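Local structure of amicyanin (Paracoccus versutus, 1ID2) at residues A[53-58]-A[70-75]; A[81-86]-A[101-106]. The protein carries electrons as a small type 1 blue copper protein, cycling a single bound copper ion between two oxidation states. All coordinates share one frame; numbering follows the deposited sequence.

Contact 1. Residues A[53-58]-A[70-75]. With CU (copper (II) ion), chain D.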
loop_
_atom_site.group_PDB
_atom_site.type_symbol
_atom_site.label_atom_id
_atom_site.label_comp_id
_atom_site.label_asym_id
_atom_site.label_seq_id
_atom_site.Cartn_x
_atom_site.Cartn_y
_atom_site.Cartn_z
ATOM N N PRO A 53 -4.655 -13.824 -0.948
ATOM C CA PRO A 53 -4.255 -12.720 -0.081
ATOM C C PRO A 53 -3.086 -11.958 -0.683
ATOM O O PRO A 53 -2.215 -12.544 -1.324
ATOM C CB PRO A 53 -3.905 -13.417 1.236
ATOM C CG PRO A 53 -4.637 -14.749 1.149
ATOM C CD PRO A 53 -4.483 -15.127 -0.288
ATOM N N HIS A 54 -3.063 -10.653 -0.444
ATOM C CA HIS A 54 -2.059 -9.762 -0.997
ATOM C C HIS A 54 -1.675 -8.757 0.078
ATOM O O HIS A 54 -2.482 -8.466 0.959
ATOM C CB HIS A 54 -2.611 -9.041 -2.215
ATOM C CG HIS A 54 -2.940 -9.955 -3.367
ATOM N ND1 HIS A 54 -1.972 -10.674 -4.023
ATOM C CD2 HIS A 54 -4.117 -10.118 -4.014
ATOM C CE1 HIS A 54 -2.577 -11.253 -5.042
ATOM N NE2 HIS A 54 -3.868 -10.954 -5.084
ATOM N N ASN A 55 -0.405 -8.370 0.123
ATOM C CA ASN A 55 0.014 -7.296 1.022
ATOM C C ASN A 55 0.777 -6.217 0.266
ATOM O O ASN A 55 0.746 -6.187 -0.977
ATOM C CB ASN A 55 0.859 -7.834 2.191
ATOM C CG ASN A 55 2.290 -8.158 1.791
ATOM O OD1 ASN A 55 2.549 -8.453 0.642
ATOM N ND2 ASN A 55 3.199 -8.202 2.765
ATOM N N VAL A 56 1.261 -5.220 1.015
ATOM C CA VAL A 56 2.123 -4.161 0.468
ATOM C C VAL A 56 3.430 -4.201 1.237
ATOM O O VAL A 56 3.399 -4.282 2.468
ATOM C CB VAL A 56 1.457 -2.755 0.626
ATOM C CG1 VAL A 56 2.427 -1.644 0.275
ATOM C CG2 VAL A 56 0.268 -2.660 -0.290
ATOM N N ALA A 57 4.547 -4.371 0.519
ATOM C CA ALA A 57 5.870 -4.473 1.140
ATOM C C ALA A 57 6.943 -3.633 0.442
ATOM O O ALA A 57 6.803 -3.246 -0.731
ATOM C CB ALA A 57 6.310 -5.940 1.217
ATOM N N PHE A 58 7.931 -3.219 1.227
ATOM C CA PHE A 58 9.004 -2.350 0.741
ATOM C C PHE A 58 10.312 -3.040 1.124
ATOM O O PHE A 58 10.409 -3.631 2.198
ATOM C CB PHE A 58 8.944 -0.948 1.393
ATOM C CG PHE A 58 7.671 -0.138 1.072
ATOM C CD1 PHE A 58 7.587 0.638 -0.070
ATOM C CD2 PHE A 58 6.574 -0.158 1.924
ATOM C CE1 PHE A 58 6.423 1.366 -0.368
ATOM C CE2 PHE A 58 5.417 0.571 1.630
ATOM C CZ PHE A 58 5.341 1.325 0.491
ATOM N N GLY A 70 3.728 -5.248 4.991
ATOM C CA GLY A 70 2.394 -5.003 5.508
ATOM C C GLY A 70 1.728 -6.334 5.792
ATOM O O GLY A 70 2.139 -7.353 5.245
ATOM N N GLU A 71 0.691 -6.337 6.616
ATOM C CA GLU A 71 -0.080 -7.552 6.867
ATOM C C GLU A 71 -0.917 -7.917 5.643
ATOM O O GLU A 71 -1.258 -7.043 4.835
ATOM C CB GLU A 71 -0.994 -7.342 8.074
ATOM C CG GLU A 71 -0.292 -7.518 9.415
ATOM C CD GLU A 71 -1.256 -7.513 10.596
ATOM O OE1 GLU A 71 -2.311 -8.188 10.540
ATOM O OE2 GLU A 71 -0.945 -6.846 11.603
ATOM N N MET A 72 -1.184 -9.213 5.476
ATOM C CA MET A 72 -1.992 -9.737 4.353
ATOM C C MET A 72 -3.478 -9.342 4.420
ATOM O O MET A 72 -4.076 -9.379 5.494
ATOM C CB MET A 72 -1.899 -11.267 4.305
ATOM C CG MET A 72 -0.474 -11.821 4.248
ATOM S SD MET A 72 0.440 -11.324 2.781
ATOM C CE MET A 72 -0.633 -11.975 1.616
ATOM N N MET A 73 -4.017 -8.851 3.303
ATOM C CA MET A 73 -5.448 -8.574 3.154
ATOM C C MET A 73 -6.042 -9.789 2.486
ATOM O O MET A 73 -5.420 -10.424 1.619
ATOM C CB MET A 73 -5.721 -7.377 2.233
ATOM C CG MET A 73 -5.204 -6.035 2.713
ATOM S SD MET A 73 -5.049 -4.783 1.386
ATOM C CE MET A 73 -3.289 -4.871 1.022
ATOM N N THR A 74 -7.191 -10.191 2.994
ATOM C CA THR A 74 -8.033 -11.121 2.291
ATOM C C THR A 74 -9.078 -10.269 1.601
ATOM O O THR A 74 -8.948 -9.024 1.542
ATOM C CB THR A 74 -8.683 -12.113 3.260
ATOM O OG1 THR A 74 -9.507 -11.414 4.199
ATOM C CG2 THR A 74 -7.610 -12.860 4.027
ATOM N N LYS A 75 -10.041 -10.940 0.986
ATOM C CA LYS A 75 -10.998 -10.303 0.097
ATOM C C LYS A 75 -11.728 -9.134 0.767
ATOM O O LYS A 75 -12.291 -9.279 1.850
ATOM C CB LYS A 75 -12.005 -11.349 -0.399
ATOM C CG LYS A 75 -12.983 -10.793 -1.381
ATOM C CD LYS A 75 -13.949 -11.860 -1.820
ATOM C CE LYS A 75 -15.041 -11.285 -2.698
ATOM N NZ LYS A 75 -14.491 -10.352 -3.701
HETATM CU CU CU D . 0.043 -10.711 -3.896
HETATM O O HOH W 1 -0.304 -5.155 3.602
#

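Contact 2. Residues A[81-86]-A[101-106]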
loop_
_atom_site.group_PDB
_atom_site.type_symbol
_atom_site.label_atom_id
_atom_site.label_comp_id
_atom_site.label_asym_id
_atom_site.label_seq_id
_atom_site.Cartn_x
_atom_site.Cartn_y
_atom_site.Cartn_z
ATOM N N ILE A 81 -1.409 3.451 4.245
ATOM C CA ILE A 81 -0.091 3.948 4.563
ATOM C C ILE A 81 -0.120 5.434 4.269
ATOM O O ILE A 81 -0.548 5.857 3.173
ATOM C CB ILE A 81 1.029 3.277 3.702
ATOM C CG1 ILE A 81 1.059 1.774 3.937
ATOM C CG2 ILE A 81 2.387 3.849 4.090
ATOM C CD1 ILE A 81 2.150 1.043 3.175
ATOM N N THR A 82 0.325 6.221 5.248
ATOM C CA THR A 82 0.498 7.655 5.084
ATOM C C THR A 82 1.950 7.970 4.725
ATOM O O THR A 82 2.864 7.573 5.438
ATOM C CB THR A 82 0.105 8.371 6.369
ATOM O OG1 THR A 82 -1.268 8.072 6.654
ATOM C CG2 THR A 82 0.296 9.874 6.239
ATOM N N PHE A 83 2.141 8.710 3.635
ATOM C CA PHE A 83 3.471 8.997 3.106
ATOM C C PHE A 83 3.841 10.416 3.472
ATOM O O PHE A 83 3.248 11.367 2.981
ATOM C CB PHE A 83 3.506 8.838 1.580
ATOM C CG PHE A 83 3.529 7.411 1.128
ATOM C CD1 PHE A 83 2.349 6.705 0.951
ATOM C CD2 PHE A 83 4.729 6.750 0.941
ATOM C CE1 PHE A 83 2.382 5.359 0.605
ATOM C CE2 PHE A 83 4.767 5.403 0.586
ATOM C CZ PHE A 83 3.601 4.710 0.424
ATOM N N ASN A 84 4.839 10.551 4.331
ATOM C CA ASN A 84 5.156 11.841 4.911
ATOM C C ASN A 84 6.176 12.590 4.100
ATOM O O ASN A 84 6.162 13.815 4.078
ATOM C CB ASN A 84 5.664 11.665 6.332
ATOM C CG ASN A 84 4.663 10.982 7.209
ATOM O OD1 ASN A 84 3.492 11.366 7.258
ATOM N ND2 ASN A 84 5.095 9.931 7.873
ATOM N N GLU A 85 7.051 11.863 3.416
ATOM C CA GLU A 85 8.119 12.504 2.667
ATOM C C GLU A 85 7.985 12.366 1.149
ATOM O O GLU A 85 7.690 11.280 0.650
ATOM C CB GLU A 85 9.463 11.942 3.117
ATOM C CG GLU A 85 10.007 12.542 4.394
ATOM C CD GLU A 85 11.493 12.292 4.539
ATOM O OE1 GLU A 85 12.271 12.783 3.686
ATOM O OE2 GLU A 85 11.875 11.548 5.465
ATOM N N ALA A 86 8.304 13.449 0.432
ATOM C CA ALA A 86 8.462 13.468 -1.033
ATOM C C ALA A 86 9.450 12.415 -1.557
ATOM O O ALA A 86 10.479 12.189 -0.934
ATOM C CB ALA A 86 8.909 14.854 -1.471
ATOM N N GLY A 101 4.296 -2.045 -7.643
ATOM C CA GLY A 101 3.702 -0.764 -8.002
ATOM C C GLY A 101 4.571 0.332 -7.423
ATOM O O GLY A 101 5.570 0.049 -6.732
ATOM N N LYS A 102 4.146 1.578 -7.594
ATOM C CA LYS A 102 4.855 2.663 -6.959
ATOM C C LYS A 102 4.002 3.858 -6.583
ATOM O O LYS A 102 2.981 4.153 -7.226
ATOM C CB LYS A 102 6.031 3.097 -7.826
ATOM C CG LYS A 102 5.721 4.102 -8.888
ATOM C CD LYS A 102 6.854 5.127 -8.966
ATOM C CE LYS A 102 8.008 4.677 -9.862
ATOM N NZ LYS A 102 8.684 3.409 -9.455
ATOM N N VAL A 103 4.427 4.520 -5.512
ATOM C CA VAL A 103 3.815 5.755 -5.053
ATOM C C VAL A 103 4.815 6.898 -5.213
ATOM O O VAL A 103 5.938 6.827 -4.731
ATOM C CB VAL A 103 3.365 5.644 -3.562
ATOM C CG1 VAL A 103 2.538 6.874 -3.156
ATOM C CG2 VAL A 103 2.533 4.382 -3.363
ATOM N N ILE A 104 4.393 7.925 -5.935
ATOM C CA ILE A 104 5.164 9.137 -6.095
ATOM C C ILE A 104 4.593 10.195 -5.176
ATOM O O ILE A 104 3.409 10.525 -5.254
ATOM C CB ILE A 104 5.089 9.636 -7.534
ATOM C CG1 ILE A 104 5.590 8.539 -8.472
ATOM C CG2 ILE A 104 5.870 10.951 -7.689
ATOM C CD1 ILE A 104 4.861 8.546 -9.745
ATOM N N VAL A 105 5.407 10.609 -4.218
ATOM C CA VAL A 105 5.020 11.613 -3.249
ATOM C C VAL A 105 5.744 12.912 -3.563
ATOM O O VAL A 105 6.967 12.943 -3.716
ATOM C CB VAL A 105 5.364 11.169 -1.813
ATOM C CG1 VAL A 105 4.733 12.106 -0.833
ATOM C CG2 VAL A 105 4.844 9.771 -1.555
ATOM N N GLU A 106 4.998 13.998 -3.593
ATOM C CA GLU A 106 5.593 15.289 -3.845
ATOM C C GLU A 106 5.018 16.366 -2.924
ATOM O O GLU A 106 4.890 17.534 -3.346
ATOM C CB GLU A 106 5.399 15.640 -5.314
ATOM C CG GLU A 106 4.160 15.049 -5.926
ATOM C CD GLU A 106 3.831 15.677 -7.252
ATOM O OE1 GLU A 106 4.590 15.443 -8.230
ATOM O OE2 GLU A 106 2.831 16.432 -7.295
ATOM O OXT GLU A 106 4.775 16.047 -1.744
#

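Contact 1. Residues A[53-58]-A[70-75]
The type 1 copper site is anchored at one corner by this contact, in which H54 and M73 form a single antiparallel hydrogen-bonded pair, H54 itself being a ligand of the metal. M73 N gives a nearly straight bond to H54 O (2.8 Å), and H54 N returns one to M73 O, reaching that oxygen in its carbonyl plane; N48 ND2 is a further donor to M73 O. Pinned on both sides of its CA, H54 turns its side chain away from residues 70-75. With CG anti to the carbonyl carbon (chi1 -64°), its ring carries ND1 to the copper ion at 2.0 Å, while NE2 is hydrogen-bonded to E50, which fixes the rotation of the imidazole. C93, H96 and M99 complete the metal site characteristic of the plastocyanin/azurin family, in which this histidine comes from a part of the chain distant from the loop that supplies the other three. Next door, N55 points toward the opposite segment with CG between its backbone N and carbonyl carbon (chi1 77°). Its ND2 donates to G70 O at 2.8 Å, the acceptor lying in the amide plane, and its OD1 takes the N-H of T94, next to the ligand C93; the amide is thus held at both ends and links the two ligand-bearing regions. M72 is bent at chi2 and chi3, so that it folds back over the partner chain: SD rests 3.6 Å from N55 CB, and CE lies 3.6 Å from P53 CB. M73, bent at its last torsion, brings CE alongside H54 O and to 4.1 Å from N55 CA. Beyond N55, G70 N bonds to V56 O at 2.7 Å.

Contact 2. Residues A[81-86]-A[101-106]
The backbones of 81-86 and 101-106 converge toward the C terminus, their touching parts running 53° apart, and come closest where A86 CA lies 4.4 Å from E106 CA. Side chains fill the gap between them, led by F83, which points toward the other segment and meets two valines in turn. V103 lays CG1 over one face of the phenyl ring in a CH-pi contact, 4.1 Å from the ring centroid and only 14° off the normal, while its CG2 reaches CZ at the tip. On the opposite face CG2 of I81, two residues earlier on the same strand, lies over the rim of the ring, so the ring is clasped between aliphatic branches. V105 comes in nearer the root of the phenylalanine: its CG2, anti to the carbonyl carbon, sits 3.5 Å from F83 CB and approaches the ring obliquely. The other branch, CG1, is directed at the turn beyond the strand and touches E85 O at 3.4 Å, an oxygen that also accepts a hydrogen bond from the Y89 hydroxyl. At the more exposed end the contact passes to the backbone, where A86 CA makes a CA-H...O contact of 3.1 Å with V105 O. F83, V103 and V105 pack in the interior between the two sheets of the cupredoxin beta sandwich, strand 77-83 belonging to one and strand 100-105 to the other, while A86 and E106 lie at the exposed end. F83 also packs on V44 and I4 of its own sheet, on I38 of strand 35-38 and on the ring of Y89 in strand 87-92, while V103 reaches across to V44 and W46 of strand 43-48.

Overall arrangement
From the N terminus the chain first builds strands 4-13 to 43-48, then enters contact 1, where 70-75 returns to 53-58 and closes a loop that includes the small hairpin of strands 57-58 and 68-69. Strand 77-83 follows, and contact 2 closes a second loop when 101-106 meets 81-86 after strand 87-92 and the copper loop. The two closures come in series, neither nested nor crossed, with centres about 17 Å apart on opposite sides of the chain's centre. They nonetheless join through the sandwich interior: F58 CE2 lies 3.6 Å from I81 CD1, and the F58 ring also meets F83, linking the metal end to the C-terminal end.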